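Local coordinates for probable spore coat polysaccharide biosynthesis protein E (Chromobacterium violaceum ATCC 12472, PDB 3G8R) that probably acts as an N-acylneuraminate-9-phosphate synthase-type enzyme of sugar biosynthesis and binds a zinc ion in its barrel domain, at residues A[136-141]-A[162-167]; A[194-199]-A[219-224]. All blocks are in the same frame, centred on the assembly; numbering follows the deposited sequence.

Contact 1: A[136-141]-A[162-167]; sequences KPVVAS and KDLTIM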
ATOM      1  N   LYS A 136       9.457   4.694  29.612  1.00 56.20           N
ATOM      2  CA  LYS A 136       8.251   4.674  28.800  1.00 54.14           C
ATOM      3  C   LYS A 136       8.580   4.398  27.334  1.00 51.63           C
ATOM      4  O   LYS A 136       9.688   4.686  26.859  1.00 51.31           O
ATOM      5  CB  LYS A 136       7.534   6.012  28.928  1.00 54.26           C
ATOM      6  CG  LYS A 136       7.255   6.334  30.356  1.00 67.33           C
ATOM      7  CD  LYS A 136       7.652   7.751  30.699  1.00 54.59           C
ATOM      8  CE  LYS A 136       6.431   8.594  30.993  1.00 67.19           C
ATOM      9  NZ  LYS A 136       5.564   7.934  32.011  1.00 54.10           N
ATOM     10  N   PRO A 137       7.608   3.839  26.612  1.00 48.93           N
ATOM     11  CA  PRO A 137       7.693   3.626  25.171  1.00 47.36           C
ATOM     12  C   PRO A 137       8.024   4.913  24.408  1.00 45.54           C
ATOM     13  O   PRO A 137       7.743   6.015  24.883  1.00 44.68           O
ATOM     14  CB  PRO A 137       6.284   3.172  24.831  1.00 47.51           C
ATOM     15  CG  PRO A 137       5.798   2.533  26.071  1.00 33.04           C
ATOM     16  CD  PRO A 137       6.332   3.361  27.170  1.00 47.82           C
ATOM     17  N   VAL A 138       8.619   4.775  23.228  1.00 44.66           N
ATOM     18  CA  VAL A 138       9.037   5.958  22.463  1.00 43.21           C
ATOM     19  C   VAL A 138       8.561   5.897  21.021  1.00 42.98           C
ATOM     20  O   VAL A 138       8.574   4.840  20.360  1.00 44.33           O
ATOM     21  CB  VAL A 138      10.570   6.194  22.525  1.00 42.39           C
ATOM     22  CG1 VAL A 138      10.998   7.342  21.618  1.00 50.23           C
ATOM     23  CG2 VAL A 138      11.001   6.506  23.936  1.00 49.91           C
ATOM     24  N   VAL A 139       8.134   7.055  20.550  1.00 40.82           N
ATOM     25  CA  VAL A 139       7.634   7.227  19.216  1.00 38.59           C
ATOM     26  C   VAL A 139       8.443   8.377  18.611  1.00 37.77           C
ATOM     27  O   VAL A 139       8.400   9.515  19.106  1.00 38.25           O
ATOM     28  CB  VAL A 139       6.179   7.612  19.284  1.00 37.95           C
ATOM     29  CG1 VAL A 139       5.622   7.766  17.920  1.00 34.34           C
ATOM     30  CG2 VAL A 139       5.396   6.567  20.053  1.00 33.99           C
ATOM     31  N   ALA A 140       9.182   8.086  17.553  1.00 35.68           N
ATOM     32  CA  ALA A 140      10.149   9.028  17.055  1.00 34.10           C
ATOM     33  C   ALA A 140       9.833   9.417  15.627  1.00 33.56           C
ATOM     34  O   ALA A 140       9.541   8.587  14.788  1.00 33.03           O
ATOM     35  CB  ALA A 140      11.528   8.422  17.151  1.00 33.83           C
ATOM     36  N   SER A 141       9.849  10.697  15.333  1.00 34.85           N
ATOM     37  CA  SER A 141       9.553  11.054  13.956  1.00 36.50           C
ATOM     38  C   SER A 141      10.845  11.379  13.287  1.00 37.21           C
ATOM     39  O   SER A 141      11.755  11.881  13.931  1.00 37.79           O
ATOM     40  CB  SER A 141       8.599  12.226  13.876  1.00 36.51           C
ATOM     41  OG  SER A 141       7.307  11.741  13.992  1.00 39.11           O
ATOM     42  N   LYS A 162      14.309  -0.629  24.740  1.00 48.00           N
ATOM     43  CA  LYS A 162      13.160   0.226  24.576  1.00 45.25           C
ATOM     44  C   LYS A 162      12.088  -0.282  23.605  1.00 41.77           C
ATOM     45  O   LYS A 162      12.376  -0.939  22.621  1.00 39.70           O
ATOM     46  CB  LYS A 162      13.639   1.606  24.179  1.00 46.11           C
ATOM     47  CG  LYS A 162      13.653   2.539  25.334  1.00 58.36           C
ATOM     48  CD  LYS A 162      15.056   2.847  25.767  1.00 47.84           C
ATOM     49  CE  LYS A 162      15.168   2.977  27.313  1.00 58.91           C
ATOM     50  NZ  LYS A 162      14.136   3.886  27.895  1.00 48.63           N
ATOM     51  N   ASP A 163      10.833   0.025  23.914  1.00 41.49           N
ATOM     52  CA  ASP A 163       9.741  -0.160  22.961  1.00 40.82           C
ATOM     53  C   ASP A 163       9.726   1.030  22.000  1.00 38.95           C
ATOM     54  O   ASP A 163       9.267   2.130  22.351  1.00 39.24           O
ATOM     55  CB  ASP A 163       8.408  -0.267  23.691  1.00 41.93           C
ATOM     56  CG  ASP A 163       7.195  -0.219  22.744  1.00 62.76           C
ATOM     57  OD1 ASP A 163       7.288   0.109  21.518  1.00 43.62           O
ATOM     58  OD2 ASP A 163       6.096  -0.499  23.258  1.00 43.85           O
ATOM     59  N   LEU A 164      10.206   0.821  20.781  1.00 37.28           N
ATOM     60  CA  LEU A 164      10.325   1.952  19.847  1.00 36.00           C
ATOM     61  C   LEU A 164       9.330   1.911  18.706  1.00 35.67           C
ATOM     62  O   LEU A 164       8.884   0.844  18.294  1.00 36.63           O
ATOM     63  CB  LEU A 164      11.750   2.071  19.335  1.00 34.51           C
ATOM     64  CG  LEU A 164      12.233   3.282  18.548  1.00 51.05           C
ATOM     65  CD1 LEU A 164      11.712   4.664  19.061  1.00 34.00           C
ATOM     66  CD2 LEU A 164      13.753   3.216  18.553  1.00 33.95           C
ATOM     67  N   THR A 165       8.961   3.088  18.227  1.00 34.65           N
ATOM     68  CA  THR A 165       8.096   3.236  17.078  1.00 33.67           C
ATOM     69  C   THR A 165       8.702   4.333  16.284  1.00 34.59           C
ATOM     70  O   THR A 165       9.036   5.366  16.834  1.00 35.37           O
ATOM     71  CB  THR A 165       6.701   3.609  17.532  1.00 33.13           C
ATOM     72  OG1 THR A 165       6.182   2.502  18.285  1.00 34.21           O
ATOM     73  CG2 THR A 165       5.774   3.891  16.378  1.00 30.89           C
ATOM     74  N   ILE A 166       8.852   4.125  14.987  1.00 35.49           N
ATOM     75  CA  ILE A 166       9.468   5.108  14.127  1.00 36.76           C
ATOM     76  C   ILE A 166       8.503   5.631  13.048  1.00 37.73           C
ATOM     77  O   ILE A 166       7.821   4.825  12.396  1.00 39.04           O
ATOM     78  CB  ILE A 166      10.692   4.477  13.553  1.00 37.80           C
ATOM     79  CG1 ILE A 166      11.828   4.728  14.532  1.00 52.31           C
ATOM     80  CG2 ILE A 166      11.019   5.019  12.151  1.00 52.62           C
ATOM     81  CD1 ILE A 166      13.174   4.746  13.886  1.00 39.19           C
HETATM   82  N   MSE A 167       8.395   6.950  12.856  1.00 36.40           N
HETATM   83  CA  MSE A 167       7.285   7.421  12.001  1.00 35.67           C
HETATM   84  C   MSE A 167       7.735   8.158  10.779  1.00 35.08           C
HETATM   85  O   MSE A 167       8.582   8.975  10.833  1.00 35.36           O
HETATM   86  CB  MSE A 167       6.280   8.303  12.736  1.00 36.08           C
HETATM   87  CG  MSE A 167       5.876   7.884  14.135  1.00 32.26           C
HETATM   88 SE   MSE A 167       4.291   7.088  14.332  1.00 38.55          SE
HETATM   89  CE  MSE A 167       3.133   8.429  13.960  1.00 31.24           C
TER
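Val138, Ala140 and Leu164 form the apolar centre of this contact between neighbouring parallel strands in the TIM barrel of the NeuB-family domain, joined through helix 147-158 as a beta-alpha-beta unit. Val138 and Leu164 lie side by side on the outer, helix-facing surface of the sheet. With CG anti to the backbone N (chi1 -169°), Leu164 bends its CD1 back over the neighbouring strand, 3.8 Å from Val138 CG1 and 4.2 Å from Ala140 CB. The same methyl closes on Val138 O. Ile166, beyond it, packs against Ile150 and Val154 of helix 147-158 and gives little surface to 136-141. The inner surface carries Val139, Thr165, Ser141 and Met167. Val139, its CG1 anti to the backbone N, crosses the selenomethionine Met167 obliquely and sets that methyl 3.8 Å from Met167 CG; CG2, on the other branch, rests near Thr165 CB. The selenium of Met167 stays against Val139 CG1, while bends at chi2 and chi3 lead the terminal CE away from 136-141, on the side of Val221 and Glu223. The two backbones are joined between these surfaces. Val138 N gives a nearly straight bond (172°) to Asp163 O, and Ala140 N approaches Thr165 O at 2.8 Å, nearly along the C=O axis. Met167 N returns a bond to Ala140 O, whereas that from Thr165 N to Val138 O is weak, bent to 129° at the hydrogen. At the N-terminal edge Pro137 and Asp163 cross obliquely, ring against carboxylate, while Asp163 OD1 is salt-bridged to Arg196. At the C-terminal edge the side chain of Ser141, about 7 Å from the bound zinc ion, has its OG hydrogen-bonded to Lys116 NZ; that oxygen also lies 3.8 Å from Met167 CB.

Contact 2: A[194-199]-A[219-224]; sequences GVRIGY and ATVFEK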
ATOM      1  N   GLY A 194      11.202  -5.622  13.487  1.00 45.83           N
ATOM      2  CA  GLY A 194      10.903  -5.573  14.930  1.00 46.72           C
ATOM      3  C   GLY A 194      10.965  -4.158  15.529  1.00 46.70           C
ATOM      4  O   GLY A 194      11.429  -3.975  16.674  1.00 47.31           O
ATOM      5  N   VAL A 195      10.532  -3.159  14.753  1.00 44.87           N
ATOM      6  CA  VAL A 195      10.278  -1.823  15.284  1.00 43.61           C
ATOM      7  C   VAL A 195       8.957  -1.419  14.687  1.00 43.39           C
ATOM      8  O   VAL A 195       8.781  -1.538  13.476  1.00 44.14           O
ATOM      9  CB  VAL A 195      11.375  -0.806  14.886  1.00 43.41           C
ATOM     10  CG1 VAL A 195      10.901   0.595  15.090  1.00 43.44           C
ATOM     11  CG2 VAL A 195      12.597  -0.992  15.721  1.00 43.64           C
ATOM     12  N   ARG A 196       8.007  -0.984  15.508  1.00 42.61           N
ATOM     13  CA  ARG A 196       6.710  -0.559  14.969  1.00 41.80           C
ATOM     14  C   ARG A 196       6.910   0.607  14.010  1.00 40.29           C
ATOM     15  O   ARG A 196       7.673   1.539  14.302  1.00 39.78           O
ATOM     16  CB  ARG A 196       5.794  -0.131  16.087  1.00 42.98           C
ATOM     17  CG  ARG A 196       4.361  -0.466  15.850  1.00 70.50           C
ATOM     18  CD  ARG A 196       3.653  -0.604  17.179  1.00 46.51           C
ATOM     19  NE  ARG A 196       4.500  -1.223  18.225  1.00 72.31           N
ATOM     20  CZ  ARG A 196       4.930  -0.630  19.358  1.00 49.36           C
ATOM     21  NH1 ARG A 196       4.605   0.634  19.649  1.00 72.64           N
ATOM     22  NH2 ARG A 196       5.696  -1.313  20.215  1.00 72.41           N
ATOM     23  N   ILE A 197       6.235   0.574  12.869  1.00 39.05           N
ATOM     24  CA  ILE A 197       6.381   1.671  11.914  1.00 38.72           C
ATOM     25  C   ILE A 197       5.109   2.462  11.818  1.00 37.90           C
ATOM     26  O   ILE A 197       4.055   1.877  11.787  1.00 39.17           O
ATOM     27  CB  ILE A 197       6.781   1.146  10.528  1.00 39.51           C
ATOM     28  CG1 ILE A 197       8.152   0.449  10.604  1.00 25.44           C
ATOM     29  CG2 ILE A 197       6.789   2.295   9.449  1.00 24.17           C
ATOM     30  CD1 ILE A 197       9.308   1.389  11.029  1.00 39.51           C
ATOM     31  N   GLY A 198       5.183   3.786  11.773  1.00 36.72           N
ATOM     32  CA  GLY A 198       3.957   4.597  11.685  1.00 36.08           C
ATOM     33  C   GLY A 198       4.100   5.767  10.746  1.00 36.56           C
ATOM     34  O   GLY A 198       5.113   5.882  10.026  1.00 36.52           O
ATOM     35  N   TYR A 199       3.100   6.646  10.762  1.00 37.01           N
ATOM     36  CA  TYR A 199       3.000   7.760   9.831  1.00 37.32           C
ATOM     37  C   TYR A 199       2.422   8.948  10.556  1.00 39.90           C
ATOM     38  O   TYR A 199       1.307   8.863  11.070  1.00 41.87           O
ATOM     39  CB  TYR A 199       2.057   7.399   8.678  1.00 35.86           C
ATOM     40  CG  TYR A 199       1.796   8.553   7.713  1.00 35.26           C
ATOM     41  CD1 TYR A 199       0.570   8.728   7.110  1.00 35.80           C
ATOM     42  CD2 TYR A 199       2.805   9.492   7.413  1.00 36.49           C
ATOM     43  CE1 TYR A 199       0.345   9.818   6.212  1.00 35.27           C
ATOM     44  CE2 TYR A 199       2.599  10.558   6.534  1.00 35.09           C
ATOM     45  CZ  TYR A 199       1.378  10.718   5.933  1.00 36.47           C
ATOM     46  OH  TYR A 199       1.199  11.786   5.061  1.00 35.73           O
ATOM     47  N   ALA A 219       2.020   0.601   7.971  1.00 37.63           N
ATOM     48  CA  ALA A 219       2.089   1.439   9.166  1.00 37.77           C
ATOM     49  C   ALA A 219       0.946   1.104  10.133  1.00 38.49           C
ATOM     50  O   ALA A 219      -0.140   0.725   9.708  1.00 37.89           O
ATOM     51  CB  ALA A 219       2.056   2.872   8.798  1.00 37.62           C
ATOM     52  N   THR A 220       1.197   1.272  11.433  1.00 39.45           N
ATOM     53  CA  THR A 220       0.363   0.703  12.508  1.00 39.04           C
ATOM     54  C   THR A 220      -0.003   1.747  13.566  1.00 40.16           C
ATOM     55  O   THR A 220      -0.735   1.484  14.521  1.00 40.56           O
ATOM     56  CB  THR A 220       1.161  -0.424  13.117  1.00 38.53           C
ATOM     57  OG1 THR A 220       0.901  -1.592  12.349  1.00 66.85           O
ATOM     58  CG2 THR A 220       0.830  -0.690  14.614  1.00 66.97           C
ATOM     59  N   VAL A 221       0.545   2.943  13.388  1.00 41.01           N
ATOM     60  CA  VAL A 221       0.402   4.068  14.316  1.00 39.90           C
ATOM     61  C   VAL A 221       0.289   5.271  13.434  1.00 39.43           C
ATOM     62  O   VAL A 221       1.009   5.391  12.440  1.00 38.93           O
ATOM     63  CB  VAL A 221       1.642   4.242  15.120  1.00 38.99           C
ATOM     64  CG1 VAL A 221       1.531   5.473  15.926  1.00 24.41           C
ATOM     65  CG2 VAL A 221       1.887   3.008  15.984  1.00 24.37           C
ATOM     66  N   PHE A 222      -0.626   6.157  13.779  1.00 39.58           N
ATOM     67  CA  PHE A 222      -0.989   7.219  12.868  1.00 39.24           C
ATOM     68  C   PHE A 222      -1.216   8.453  13.659  1.00 40.09           C
ATOM     69  O   PHE A 222      -1.966   8.432  14.612  1.00 41.02           O
ATOM     70  CB  PHE A 222      -2.254   6.819  12.116  1.00 39.11           C
ATOM     71  CG  PHE A 222      -2.088   5.567  11.282  1.00 37.55           C
ATOM     72  CD1 PHE A 222      -1.501   5.627  10.017  1.00 39.35           C
ATOM     73  CD2 PHE A 222      -2.485   4.323  11.775  1.00 39.54           C
ATOM     74  CE1 PHE A 222      -1.316   4.463   9.251  1.00 37.89           C
ATOM     75  CE2 PHE A 222      -2.321   3.165  11.032  1.00 37.16           C
ATOM     76  CZ  PHE A 222      -1.733   3.225   9.768  1.00 39.64           C
ATOM     77  N   GLU A 223      -0.563   9.539  13.278  1.00 40.83           N
ATOM     78  CA  GLU A 223      -0.677  10.796  14.014  1.00 40.55           C
ATOM     79  C   GLU A 223      -1.139  11.856  13.069  1.00 39.75           C
ATOM     80  O   GLU A 223      -0.610  11.958  11.965  1.00 39.68           O
ATOM     81  CB  GLU A 223       0.668  11.193  14.570  1.00 41.21           C
ATOM     82  CG  GLU A 223       0.694  12.361  15.508  1.00 75.54           C
ATOM     83  CD  GLU A 223       2.124  12.729  15.885  1.00 43.70           C
ATOM     84  OE1 GLU A 223       2.359  13.889  16.293  1.00 76.31           O
ATOM     85  OE2 GLU A 223       3.028  11.863  15.749  1.00 76.12           O
ATOM     86  N   LYS A 224      -2.128  12.627  13.518  1.00 39.48           N
ATOM     87  CA  LYS A 224      -2.662  13.746  12.776  1.00 40.30           C
ATOM     88  C   LYS A 224      -2.954  14.896  13.728  1.00 40.59           C
ATOM     89  O   LYS A 224      -3.409  14.661  14.852  1.00 40.24           O
ATOM     90  CB  LYS A 224      -3.944  13.322  12.093  1.00 41.71           C
ATOM     91  CG  LYS A 224      -4.742  14.443  11.472  1.00 38.79           C
ATOM     92  CD  LYS A 224      -4.496  14.564   9.967  1.00 43.73           C
ATOM     93  CE  LYS A 224      -5.318  13.532   9.179  1.00 38.64           C
ATOM     94  NZ  LYS A 224      -5.285  13.816   7.728  1.00 43.78           N
TER
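Tyr199 and Phe222 point to the same outer surface of the TIM barrel, but their rings diverge. Tyr199 swings CG anti to its backbone N (chi1 175°), and what reaches Phe222 is its CB, set obliquely 4.2 Å from CD1 of the Phe222 ring. The Tyr199 hydroxyl goes on to Thr201 and Glu203, while the Phe222 ring packs on helix 209-216 and meets Phe8. Toward the N-terminal end, Arg196 crosses Thr220 at about a right angle: its aliphatic CG lies 3.7 Å from Thr220 CG2, and CD continues past that methyl toward Val221 CG2. Between these two groups Gly198 has no side chain, so its CA can sit 3.1 Å from Val221 O; a beta carbon on Gly198 would fall about 2.6 Å from Val221 O, a clash. Ala219 CB fits beside the same glycine. Backbone pairing is parallel but not uniform. Tyr199 N binds Val221 O and Glu223 N binds Tyr199 O at 3.0 Å, the expected pattern around the Tyr199-Phe222 pair. One step earlier, Ile197 O takes its hydrogen from Thr220 N at 2.9 Å, with Val221 N left 4.0 Å from that oxygen, consistent with the turned backbone of Thr220 (psi -4°). Beyond the pairing, Glu223 turns into the barrel, where its OE2 is salt-bridged to Lys116 and its side chain comes within about 5 Å of the zinc ion bound by His202 and His225. Its carboxylate is therefore probably kept ionised by Lys116, its charge partly balanced by that lysine.

Overall arrangement
From the N terminus, contact 1 comes first, bringing 162-167 back beside 136-141 after the excursion through helix 147-158. Contact 2 follows in series, closing the loop that runs through helix 209-216; neither loop encloses nor crosses the other. They join the fifth strand to the sixth and the seventh to the eighth. The intervening seam, 164-168 against 196-201, is held in part by a probable hydrogen bond from Gly198 N to Ile166 O. Inside the barrel, Lys116 is shared by the two contacts. Beyond contact 2, Thr220 and Phe222 pair with Leu7 of the first strand, completing the barrel.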